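Local coordinates for protein eukaryotic translation initiation factor 2A (Schizosaccharomyces pombe, PDB 3WJ9) that probably directs initiator methionyl-tRNA to small ribosomal subunits, codon-dependently, for a few mRNAs, this chain being the beta-propeller part of the longer factor, at residues Tyr77-Ser82 and Leu88-Arg93; Leu130-Thr133 and Leu138-Arg141; Ala161-Glu166 and Arg196-Pro201; Phe171-Ser174 and Ala180-Val183. All blocks are in the same frame, centred on the assembly; numbering follows the deposited sequence.

Contact 1 (Tyr77-Ser82 and Leu88-Arg93); sequences YELGFS and LSTWER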
loop_
_atom_site.group_PDB
_atom_site.type_symbol
_atom_site.label_atom_id
_atom_site.label_comp_id
_atom_site.label_asym_id
_atom_site.label_seq_id
_atom_site.Cartn_x
_atom_site.Cartn_y
_atom_site.Cartn_z
ATOM N N TYR A 77 -3.490 16.336 3.012
ATOM C CA TYR A 77 -2.177 15.743 3.224
ATOM C C TYR A 77 -2.116 14.357 2.600
ATOM O O TYR A 77 -1.056 13.904 2.171
ATOM C CB TYR A 77 -1.847 15.648 4.715
ATOM C CG TYR A 77 -1.468 16.957 5.372
ATOM C CD1 TYR A 77 -2.365 18.015 5.434
ATOM C CD2 TYR A 77 -0.214 17.130 5.937
ATOM C CE1 TYR A 77 -2.021 19.211 6.034
ATOM C CE2 TYR A 77 0.140 18.321 6.539
ATOM C CZ TYR A 77 -0.769 19.358 6.586
ATOM O OH TYR A 77 -0.422 20.548 7.185
ATOM N N GLU A 78 -3.261 13.680 2.565
ATOM C CA GLU A 78 -3.320 12.311 2.065
ATOM C C GLU A 78 -4.481 12.104 1.095
ATOM O O GLU A 78 -5.529 12.739 1.213
ATOM C CB GLU A 78 -3.428 11.322 3.231
ATOM C CG GLU A 78 -2.479 11.620 4.383
ATOM C CD GLU A 78 -1.542 10.472 4.690
ATOM O OE1 GLU A 78 -1.434 9.552 3.853
ATOM O OE2 GLU A 78 -0.904 10.498 5.763
ATOM N N LEU A 79 -4.277 11.212 0.130
ATOM C CA LEU A 79 -5.285 10.903 -0.877
ATOM C C LEU A 79 -5.373 9.390 -1.063
ATOM O O LEU A 79 -4.399 8.675 -0.828
ATOM C CB LEU A 79 -4.952 11.595 -2.203
ATOM C CG LEU A 79 -4.780 13.118 -2.194
ATOM C CD1 LEU A 79 -4.194 13.602 -3.511
ATOM C CD2 LEU A 79 -6.102 13.816 -1.914
ATOM N N GLY A 80 -6.538 8.904 -1.481
ATOM C CA GLY A 80 -6.729 7.477 -1.662
ATOM C C GLY A 80 -7.880 7.124 -2.582
ATOM O O GLY A 80 -8.994 7.617 -2.421
ATOM N N PHE A 81 -7.601 6.263 -3.554
ATOM C CA PHE A 81 -8.623 5.770 -4.468
ATOM C C PHE A 81 -9.232 4.470 -3.959
ATOM O O PHE A 81 -8.525 3.598 -3.454
ATOM C CB PHE A 81 -8.035 5.539 -5.862
ATOM C CG PHE A 81 -7.969 6.772 -6.719
ATOM C CD1 PHE A 81 -9.086 7.219 -7.404
ATOM C CD2 PHE A 81 -6.784 7.473 -6.856
ATOM C CE1 PHE A 81 -9.024 8.344 -8.202
ATOM C CE2 PHE A 81 -6.714 8.597 -7.651
ATOM C CZ PHE A 81 -7.836 9.036 -8.325
ATOM N N SER A 82 -10.546 4.348 -4.096
ATOM C CA SER A 82 -11.225 3.081 -3.870
ATOM C C SER A 82 -10.840 2.130 -5.009
ATOM O O SER A 82 -10.475 2.593 -6.088
ATOM C CB SER A 82 -12.737 3.300 -3.794
ATOM O OG SER A 82 -13.228 3.867 -4.997
ATOM N N LEU A 88 -12.818 8.715 -3.962
ATOM C CA LEU A 88 -11.522 9.235 -3.547
ATOM C C LEU A 88 -11.652 9.904 -2.182
ATOM O O LEU A 88 -12.509 10.761 -1.984
ATOM C CB LEU A 88 -10.982 10.223 -4.586
ATOM C CG LEU A 88 -9.627 10.888 -4.321
ATOM C CD1 LEU A 88 -8.484 9.931 -4.617
ATOM C CD2 LEU A 88 -9.479 12.158 -5.142
ATOM N N SER A 89 -10.802 9.501 -1.241
ATOM C CA SER A 89 -10.841 10.047 0.113
ATOM C C SER A 89 -9.725 11.064 0.336
ATOM O O SER A 89 -8.611 10.892 -0.155
ATOM C CB SER A 89 -10.745 8.919 1.146
ATOM O OG SER A 89 -11.825 8.010 1.014
ATOM N N THR A 90 -10.034 12.124 1.080
ATOM C CA THR A 90 -9.078 13.203 1.316
ATOM C C THR A 90 -8.920 13.533 2.799
ATOM O O THR A 90 -9.841 14.049 3.420
ATOM C CB THR A 90 -9.496 14.494 0.578
ATOM O OG1 THR A 90 -10.771 14.932 1.063
ATOM C CG2 THR A 90 -9.581 14.256 -0.921
ATOM N N TRP A 91 -7.745 13.247 3.353
ATOM C CA TRP A 91 -7.437 13.597 4.740
ATOM C C TRP A 91 -6.958 15.042 4.835
ATOM O O TRP A 91 -5.967 15.417 4.208
ATOM C CB TRP A 91 -6.366 12.657 5.315
ATOM C CG TRP A 91 -6.057 12.861 6.793
ATOM C CD1 TRP A 91 -6.558 12.146 7.835
ATOM C CD2 TRP A 91 -5.163 13.825 7.369
ATOM N NE1 TRP A 91 -6.054 12.607 9.023
ATOM C CE2 TRP A 91 -5.190 13.639 8.766
ATOM C CE3 TRP A 91 -4.350 14.830 6.843
ATOM C CZ2 TRP A 91 -4.436 14.419 9.641
ATOM C CZ3 TRP A 91 -3.599 15.605 7.715
ATOM C CH2 TRP A 91 -3.648 15.393 9.097
ATOM N N GLU A 92 -7.669 15.853 5.611
ATOM C CA GLU A 92 -7.200 17.194 5.943
ATOM C C GLU A 92 -6.694 17.194 7.379
ATOM O O GLU A 92 -6.918 16.234 8.116
ATOM C CB GLU A 92 -8.314 18.230 5.775
ATOM C CG GLU A 92 -8.924 18.291 4.386
ATOM C CD GLU A 92 -10.027 19.329 4.285
ATOM O OE1 GLU A 92 -10.607 19.477 3.189
ATOM O OE2 GLU A 92 -10.312 19.998 5.300
ATOM N N ARG A 93 -6.013 18.261 7.780
ATOM C CA ARG A 93 -5.574 18.384 9.164
ATOM C C ARG A 93 -6.780 18.729 10.035
ATOM O O ARG A 93 -7.531 19.650 9.717
ATOM C CB ARG A 93 -4.474 19.441 9.301
ATOM C CG ARG A 93 -3.858 19.508 10.691
ATOM C CD ARG A 93 -2.776 20.573 10.795
ATOM N NE ARG A 93 -1.612 20.278 9.961
ATOM C CZ ARG A 93 -0.604 19.492 10.331
ATOM N NH1 ARG A 93 -0.615 18.910 11.522
ATOM N NH2 ARG A 93 0.415 19.285 9.509
#
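Trp91, with CG anti to the backbone N (chi1 -175°), and Tyr77, with CG anti to its carbonyl carbon (chi1 -75°), bring their rings together at the open end of a beta hairpin, the first two strands of a propeller blade in the WD 1 repeat. The indole's six-membered ring presents its edge to the phenol face in an offset edge-to-face pair with planes 84° apart. Trp91 CZ3 lies 3.4 Å from Tyr77 CG. Arg93 grips the far end of the phenol side-on: NH2 (2.8 Å) and NE (3.0 Å) both donate to Tyr77 OH, which lies close to the guanidinium plane. Two bonds thus tether the hydroxyl of an exposed ring. Behind them the antiparallel ladder runs from Tyr77 N to Trp91 O (2.9 Å), through Trp91 N to Glu78 O (3.1 Å), to Ser89 N and Gly80 O (2.9 Å); within the Gly80-Ser89 pair the second bond is weak. On the other sheet face Leu79 CD2 touches Thr90 CG2 at 3.6 Å, while Thr90 OG1 is bonded to Trp109 in the next strand. Further along that face, where Phe81 packs against the preceding blade at Cys41 and Ala50, Leu88 CD1 sits 3.6 Å above the centre of the Phe81 ring.

Contact 2 (Leu130-Thr133 and Leu138-Arg141); sequences LQYT and LAAR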
loop_
_atom_site.group_PDB
_atom_site.type_symbol
_atom_site.label_atom_id
_atom_site.label_comp_id
_atom_site.label_asym_id
_atom_site.label_seq_id
_atom_site.Cartn_x
_atom_site.Cartn_y
_atom_site.Cartn_z
ATOM N N LEU A 130 -11.089 4.781 4.629
ATOM C CA LEU A 130 -11.969 3.625 4.641
ATOM C C LEU A 130 -11.310 2.494 3.871
ATOM O O LEU A 130 -10.644 2.729 2.865
ATOM C CB LEU A 130 -13.326 3.959 4.019
ATOM C CG LEU A 130 -14.158 5.070 4.651
ATOM C CD1 LEU A 130 -15.288 5.480 3.721
ATOM C CD2 LEU A 130 -14.698 4.566 5.969
ATOM N N GLN A 131 -11.486 1.268 4.348
ATOM C CA GLN A 131 -11.062 0.106 3.583
ATOM C C GLN A 131 -12.220 -0.309 2.689
ATOM O O GLN A 131 -13.366 0.059 2.944
ATOM C CB GLN A 131 -10.635 -1.041 4.499
ATOM C CG GLN A 131 -9.573 -0.655 5.513
ATOM C CD GLN A 131 -9.030 -1.848 6.273
ATOM O OE1 GLN A 131 -9.162 -2.990 5.836
ATOM N NE2 GLN A 131 -8.427 -1.588 7.426
ATOM N N TYR A 132 -11.924 -1.059 1.636
ATOM C CA TYR A 132 -12.956 -1.464 0.694
ATOM C C TYR A 132 -12.846 -2.933 0.326
ATOM O O TYR A 132 -11.803 -3.558 0.511
ATOM C CB TYR A 132 -12.881 -0.627 -0.585
ATOM C CG TYR A 132 -13.267 0.828 -0.435
ATOM C CD1 TYR A 132 -12.390 1.751 0.124
ATOM C CD2 TYR A 132 -14.505 1.281 -0.868
ATOM C CE1 TYR A 132 -12.742 3.081 0.257
ATOM C CE2 TYR A 132 -14.866 2.610 -0.739
ATOM C CZ TYR A 132 -13.981 3.505 -0.177
ATOM O OH TYR A 132 -14.336 4.828 -0.046
ATOM N N THR A 133 -13.939 -3.476 -0.198
ATOM C CA THR A 133 -13.916 -4.781 -0.837
ATOM C C THR A 133 -13.428 -4.581 -2.267
ATOM O O THR A 133 -13.407 -3.455 -2.759
ATOM C CB THR A 133 -15.300 -5.449 -0.825
ATOM O OG1 THR A 133 -16.251 -4.595 -1.473
ATOM C CG2 THR A 133 -15.750 -5.694 0.605
ATOM N N LEU A 138 -18.537 -2.524 -0.518
ATOM C CA LEU A 138 -18.579 -2.345 0.931
ATOM C C LEU A 138 -17.395 -1.530 1.448
ATOM O O LEU A 138 -16.266 -1.702 0.993
ATOM C CB LEU A 138 -18.621 -3.708 1.631
ATOM C CG LEU A 138 -19.740 -4.664 1.210
ATOM C CD1 LEU A 138 -19.614 -6.000 1.928
ATOM C CD2 LEU A 138 -21.106 -4.044 1.463
ATOM N N ALA A 139 -17.668 -0.639 2.397
ATOM C CA ALA A 139 -16.629 0.180 3.014
ATOM C C ALA A 139 -16.583 -0.078 4.515
ATOM O O ALA A 139 -17.540 -0.597 5.085
ATOM C CB ALA A 139 -16.872 1.653 2.731
ATOM N N ALA A 140 -15.477 0.286 5.157
ATOM C CA ALA A 140 -15.299 -0.035 6.570
ATOM C C ALA A 140 -14.594 1.064 7.361
ATOM O O ALA A 140 -13.491 1.491 7.015
ATOM C CB ALA A 140 -14.539 -1.343 6.709
ATOM N N ARG A 141 -15.248 1.504 8.432
ATOM C CA ARG A 141 -14.711 2.513 9.338
ATOM C C ARG A 141 -14.379 1.852 10.676
ATOM O O ARG A 141 -14.867 0.762 10.968
ATOM C CB ARG A 141 -15.721 3.652 9.521
ATOM C CG ARG A 141 -15.230 4.869 10.297
ATOM C CD ARG A 141 -16.419 5.693 10.772
ATOM N NE ARG A 141 -16.033 6.899 11.498
ATOM C CZ ARG A 141 -16.900 7.711 12.097
ATOM N NH1 ARG A 141 -18.197 7.439 12.060
ATOM N NH2 ARG A 141 -16.472 8.790 12.737
#
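Thr133 and Leu138 meet through both backbone and side chain at the turn end of this short antiparallel pair. Thr133 N donates to Leu138 O (3.2 Å), and Leu138 N returns a bond to Thr133 OG1 (3.2 Å). The hydroxyl sits between the backbone N and carbonyl carbon (chi1 57°), which turns CG2 onto Leu138 CB at 3.6 Å. Further along, weak bonds join Gln131 and Ala140 in both directions. Ala139 CB lies over one face of the Tyr132 ring, 4.1 Å from CE2. Beyond it Leu130 CD2 rests against Ala140 O (3.5 Å) and Arg141 CB (3.8 Å). In the next shell Asp135 and the Ser137 amide also bond Thr133 OG1, fixing its rotation inside the turn. A valine at Thr133 would probably leave the amides of Leu138 and Ser137 and the Asp135 carboxylate without this shared partner. Gln131 reaches across to the next blade, its OE1 bonded to Leu173 N and its NE2 to Phe171 O, while Tyr132 packs on Pro83 and Val108 of the preceding one. Such a hairpin of innermost and second strands, bridged to blades before and after, is characteristic of a beta-propeller.

Contact 3 (Ala161-Glu166 and Arg196-Pro201); sequences AKLRVE and RTYSIP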
loop_
_atom_site.group_PDB
_atom_site.type_symbol
_atom_site.label_atom_id
_atom_site.label_comp_id
_atom_site.label_asym_id
_atom_site.label_seq_id
_atom_site.Cartn_x
_atom_site.Cartn_y
_atom_site.Cartn_z
ATOM N N ALA A 161 -24.156 -2.626 8.551
ATOM C CA ALA A 161 -23.734 -3.714 9.421
ATOM C C ALA A 161 -22.681 -3.248 10.421
ATOM O O ALA A 161 -21.920 -2.318 10.153
ATOM C CB ALA A 161 -23.202 -4.867 8.594
ATOM N N LYS A 162 -22.652 -3.905 11.577
ATOM C CA LYS A 162 -21.694 -3.600 12.634
ATOM C C LYS A 162 -21.084 -4.895 13.159
ATOM O O LYS A 162 -21.639 -5.971 12.947
ATOM C CB LYS A 162 -22.367 -2.828 13.772
ATOM C CG LYS A 162 -23.237 -1.666 13.315
ATOM C CD LYS A 162 -23.953 -1.011 14.485
ATOM C CE LYS A 162 -25.015 -0.037 14.008
ATOM N NZ LYS A 162 -26.167 -0.747 13.389
ATOM N N LEU A 163 -19.946 -4.803 13.842
ATOM C CA LEU A 163 -19.305 -6.008 14.363
ATOM C C LEU A 163 -19.480 -6.143 15.872
ATOM O O LEU A 163 -19.393 -5.166 16.614
ATOM C CB LEU A 163 -17.818 -6.038 14.004
ATOM C CG LEU A 163 -17.209 -7.440 14.105
ATOM C CD1 LEU A 163 -18.010 -8.416 13.256
ATOM C CD2 LEU A 163 -15.748 -7.447 13.688
ATOM N N ARG A 164 -19.712 -7.378 16.306
ATOM C CA ARG A 164 -20.041 -7.691 17.691
ATOM C C ARG A 164 -18.915 -7.414 18.683
ATOM O O ARG A 164 -19.131 -6.760 19.705
ATOM C CB ARG A 164 -20.441 -9.164 17.805
ATOM C CG ARG A 164 -21.627 -9.569 16.949
ATOM C CD ARG A 164 -22.920 -8.931 17.425
ATOM N NE ARG A 164 -24.046 -9.331 16.587
ATOM C CZ ARG A 164 -24.742 -10.451 16.754
ATOM N NH1 ARG A 164 -24.430 -11.289 17.732
ATOM N NH2 ARG A 164 -25.751 -10.733 15.942
ATOM N N VAL A 165 -17.724 -7.926 18.385
ATOM C CA VAL A 165 -16.638 -7.978 19.364
ATOM C C VAL A 165 -16.239 -6.606 19.920
ATOM O O VAL A 165 -16.430 -5.574 19.270
ATOM C CB VAL A 165 -15.391 -8.669 18.770
ATOM C CG1 VAL A 165 -15.788 -9.972 18.090
ATOM C CG2 VAL A 165 -14.683 -7.754 17.784
ATOM N N GLU A 166 -15.688 -6.615 21.132
ATOM C CA GLU A 166 -15.414 -5.392 21.880
ATOM C C GLU A 166 -13.914 -5.160 22.059
ATOM O O GLU A 166 -13.127 -6.109 22.085
ATOM C CB GLU A 166 -16.116 -5.455 23.244
ATOM C CG GLU A 166 -15.719 -4.376 24.250
ATOM C CD GLU A 166 -16.768 -4.153 25.325
ATOM O OE1 GLU A 166 -17.850 -4.772 25.241
ATOM O OE2 GLU A 166 -16.504 -3.370 26.264
ATOM N N ARG A 196 -9.031 -12.144 15.304
ATOM C CA ARG A 196 -10.302 -12.749 14.919
ATOM C C ARG A 196 -10.611 -12.595 13.426
ATOM O O ARG A 196 -10.316 -11.563 12.827
ATOM C CB ARG A 196 -11.435 -12.134 15.745
ATOM C CG ARG A 196 -12.449 -13.147 16.203
ATOM C CD ARG A 196 -11.995 -13.793 17.479
ATOM N NE ARG A 196 -12.032 -12.886 18.615
ATOM C CZ ARG A 196 -13.136 -12.622 19.300
ATOM N NH1 ARG A 196 -14.273 -13.221 18.972
ATOM N NH2 ARG A 196 -13.102 -11.783 20.323
ATOM N N THR A 197 -11.204 -13.621 12.824
ATOM C CA THR A 197 -11.668 -13.503 11.442
ATOM C C THR A 197 -13.163 -13.792 11.339
ATOM O O THR A 197 -13.694 -14.645 12.052
ATOM C CB THR A 197 -10.915 -14.450 10.486
ATOM O OG1 THR A 197 -11.259 -15.808 10.783
ATOM C CG2 THR A 197 -9.407 -14.268 10.620
ATOM N N TYR A 198 -13.832 -13.070 10.447
ATOM C CA TYR A 198 -15.265 -13.230 10.228
ATOM C C TYR A 198 -15.613 -13.142 8.749
ATOM O O TYR A 198 -15.041 -12.334 8.016
ATOM C CB TYR A 198 -16.056 -12.161 10.992
ATOM C CG TYR A 198 -16.193 -12.400 12.477
ATOM C CD1 TYR A 198 -15.224 -11.951 13.363
ATOM C CD2 TYR A 198 -17.308 -13.043 12.996
ATOM C CE1 TYR A 198 -15.351 -12.156 14.721
ATOM C CE2 TYR A 198 -17.444 -13.249 14.356
ATOM C CZ TYR A 198 -16.460 -12.807 15.213
ATOM O OH TYR A 198 -16.587 -13.010 16.569
ATOM N N SER A 199 -16.554 -13.968 8.309
ATOM C CA SER A 199 -17.167 -13.775 7.002
ATOM C C SER A 199 -18.203 -12.668 7.142
ATOM O O SER A 199 -18.881 -12.582 8.168
ATOM C CB SER A 199 -17.802 -15.069 6.484
ATOM O OG SER A 199 -18.384 -14.878 5.206
ATOM N N ILE A 200 -18.313 -11.811 6.132
ATOM C CA ILE A 200 -19.229 -10.680 6.220
ATOM C C ILE A 200 -20.690 -11.154 6.245
ATOM O O ILE A 200 -21.479 -10.627 7.027
ATOM C CB ILE A 200 -18.978 -9.649 5.076
ATOM C CG1 ILE A 200 -17.572 -9.040 5.214
ATOM C CG2 ILE A 200 -20.051 -8.563 5.084
ATOM C CD1 ILE A 200 -17.415 -7.678 4.563
ATOM N N PRO A 201 -21.054 -12.143 5.409
ATOM C CA PRO A 201 -22.338 -12.811 5.642
ATOM C C PRO A 201 -22.519 -13.313 7.082
ATOM O O PRO A 201 -23.587 -13.119 7.662
ATOM C CB PRO A 201 -22.283 -13.993 4.684
ATOM C CG PRO A 201 -21.486 -13.494 3.539
ATOM C CD PRO A 201 -20.496 -12.496 4.088
#
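The facing backbones stay well apart, with CA atoms 9.3 Å from Leu163 to Tyr198 and 9.1 Å from Val165 to Arg196, so that strand pairing is absent and side chains alone make the contact. Val165 is its hub. Its CG1, anti to the carbonyl carbon (chi1 -48°), rests against two neighbouring polar-ended side chains of strand 193-199. One is Arg196, whose guanidinium lies with a face to the methyl, NH1 being 3.7 Å from Val165 CG1. The other is Tyr198, whose OH comes to 3.5 Å from the same methyl and whose CE1 lies 4.0 Å from it. Arg196 reaches this position because its chain bends at both chi2 (85°) and chi3 (70°), which brings the flat end over the Val165 methyl. An alanine in place of Arg196 would probably leave Val165 CG1 uncovered on the guanidinium side, with Tyr198 as its remaining partner across the contact. Two residues earlier, Leu163 places CD1 over one face of the Tyr198 ring, a looser touch at 4.4 Å from CG. Leu163 is buried further by Val147 of its own blade, by Val183 of the following one and by Phe203. Arg196 also touches Ile185 and Gln209, while Ile200, past the strand end, packs on Phe149. This is packing at a seam between propeller blades: the chain leaving the outermost strand of one blade for the innermost strand of the next packs Leu163 and Val165 on the third strand of that next blade, a blade-to-blade connection of a beta-propeller.

Contact 4 (Phe171-Ser174 and Ala180-Val183); sequences FALS and AVAV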
loop_
_atom_site.group_PDB
_atom_site.type_symbol
_atom_site.label_atom_id
_atom_site.label_comp_id
_atom_site.label_asym_id
_atom_site.label_seq_id
_atom_site.Cartn_x
_atom_site.Cartn_y
_atom_site.Cartn_z
ATOM N N PHE A 171 -7.989 -3.409 12.483
ATOM C CA PHE A 171 -8.647 -4.418 11.651
ATOM C C PHE A 171 -8.104 -4.399 10.218
ATOM O O PHE A 171 -7.373 -3.485 9.846
ATOM C CB PHE A 171 -10.157 -4.181 11.632
ATOM C CG PHE A 171 -10.576 -3.079 10.703
ATOM C CD1 PHE A 171 -10.262 -1.764 10.991
ATOM C CD2 PHE A 171 -11.276 -3.356 9.540
ATOM C CE1 PHE A 171 -10.634 -0.743 10.139
ATOM C CE2 PHE A 171 -11.654 -2.338 8.686
ATOM C CZ PHE A 171 -11.332 -1.029 8.985
ATOM N N ALA A 172 -8.470 -5.401 9.420
ATOM C CA ALA A 172 -8.069 -5.453 8.013
ATOM C C ALA A 172 -9.016 -6.320 7.186
ATOM O O ALA A 172 -9.281 -7.469 7.536
ATOM C CB ALA A 172 -6.640 -5.967 7.884
ATOM N N LEU A 173 -9.515 -5.765 6.084
ATOM C CA LEU A 173 -10.465 -6.468 5.222
ATOM C C LEU A 173 -9.793 -7.538 4.363
ATOM O O LEU A 173 -8.567 -7.654 4.350
ATOM C CB LEU A 173 -11.199 -5.473 4.319
ATOM C CG LEU A 173 -12.594 -5.023 4.756
ATOM C CD1 LEU A 173 -12.589 -4.596 6.210
ATOM C CD2 LEU A 173 -13.089 -3.888 3.873
ATOM N N SER A 174 -10.605 -8.314 3.651
ATOM C CA SER A 174 -10.096 -9.330 2.734
ATOM C C SER A 174 -10.354 -8.930 1.283
ATOM O O SER A 174 -11.457 -8.501 0.940
ATOM C CB SER A 174 -10.734 -10.691 3.031
ATOM O OG SER A 174 -10.379 -11.654 2.053
ATOM N N ALA A 180 -14.478 -10.898 3.420
ATOM C CA ALA A 180 -14.206 -11.344 4.783
ATOM C C ALA A 180 -13.416 -10.290 5.551
ATOM O O ALA A 180 -12.851 -9.372 4.959
ATOM C CB ALA A 180 -13.458 -12.666 4.772
ATOM N N VAL A 181 -13.386 -10.420 6.874
ATOM C CA VAL A 181 -12.714 -9.442 7.726
ATOM C C VAL A 181 -11.718 -10.114 8.673
ATOM O O VAL A 181 -11.870 -11.287 9.016
ATOM C CB VAL A 181 -13.733 -8.633 8.561
ATOM C CG1 VAL A 181 -13.112 -7.337 9.065
ATOM C CG2 VAL A 181 -14.975 -8.338 7.742
ATOM N N ALA A 182 -10.694 -9.363 9.073
ATOM C CA ALA A 182 -9.745 -9.784 10.099
ATOM C C ALA A 182 -9.545 -8.643 11.092
ATOM O O ALA A 182 -9.307 -7.504 10.688
ATOM C CB ALA A 182 -8.428 -10.187 9.477
ATOM N N VAL A 183 -9.650 -8.944 12.386
ATOM C CA VAL A 183 -9.675 -7.911 13.425
ATOM C C VAL A 183 -8.700 -8.236 14.573
ATOM O O VAL A 183 -8.292 -9.385 14.734
ATOM C CB VAL A 183 -11.112 -7.737 13.984
ATOM C CG1 VAL A 183 -11.246 -6.435 14.741
ATOM C CG2 VAL A 183 -12.138 -7.780 12.858
#
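Ala172 and Ala182 form the close-knit middle of this hairpin, a hydrogen-bonded antiparallel pair with bonds in both directions: Ala172 N to Ala182 O (2.6 Å) and Ala182 N to Ala172 O (2.8 Å). The strands run antiparallel at 162°. Two non-hydrogen-bonded pairs flank this centre and direct four apolar side chains onto the other face. There Leu173 and Val181 run alongside each other, with CD1 of Leu173 4.0 Å from CG1 of Val181. Phe171 CB meets Val183 CG1, also at 4.0 Å. Packing thins beyond these aliphatic contacts. The Phe171 torsion sets CG between the backbone N and the carbonyl carbon (chi1 79°), and the ring swings clear of the second strand: Val181 CG1 approaches it at the edge, with 4.4 Å to CD2. The hairpin's turn end is looser in its bonding. Ser174 N reaches Ala180 O through one weak, bent bond of 125°, and the apolar touch there is limited to Ser174 CB on Ala180 CB (3.8 Å). Ser174 OG turns to the backbone of Gly176 in the turn, again weakly. On the second strand Val181, Ala182 and Val183 are buried, whereas Phe171, Ala172, Leu173 and Ala180 keep some exposure; Ser174 is buried although its bond is weak. No helix is present nearby: the alanine face of this innermost strand pair packs against Phe220 and Trp222 of the following blade, Phe171 packs on Ala140 and Leu142 of the preceding one, Leu173 on Ala140, and strand 193-199 joins the outer side, pairing Val181 with Tyr198 and Val183 with Arg196.

Overall arrangement
Contacts 1, 2 and 4 are first-to-second-strand hairpins of three successive blades, each centred about 14 to 15 Å from the middle of the chain. Contact 3 lies farther out, at about 24 Å, and bridges the sheets of contacts 2 and 4: strand 161-162 belongs to the former, strand 193-199 to the latter. Contacts 2 and 4 are also tied by the Gln131 side chain. Contacts 1 and 2 touch through Ser82 and Tyr132. All are partly buried, but their chemistry differs: contact 1 ends in exposed aromatic and guanidinium groups, contact 2 adds a threonine hydroxyl at the turn to mostly weak backbone bonds, contact 4 combines short backbone bonds with mainly small apolar side chains, and contact 3 has side-chain packing without strand pairing.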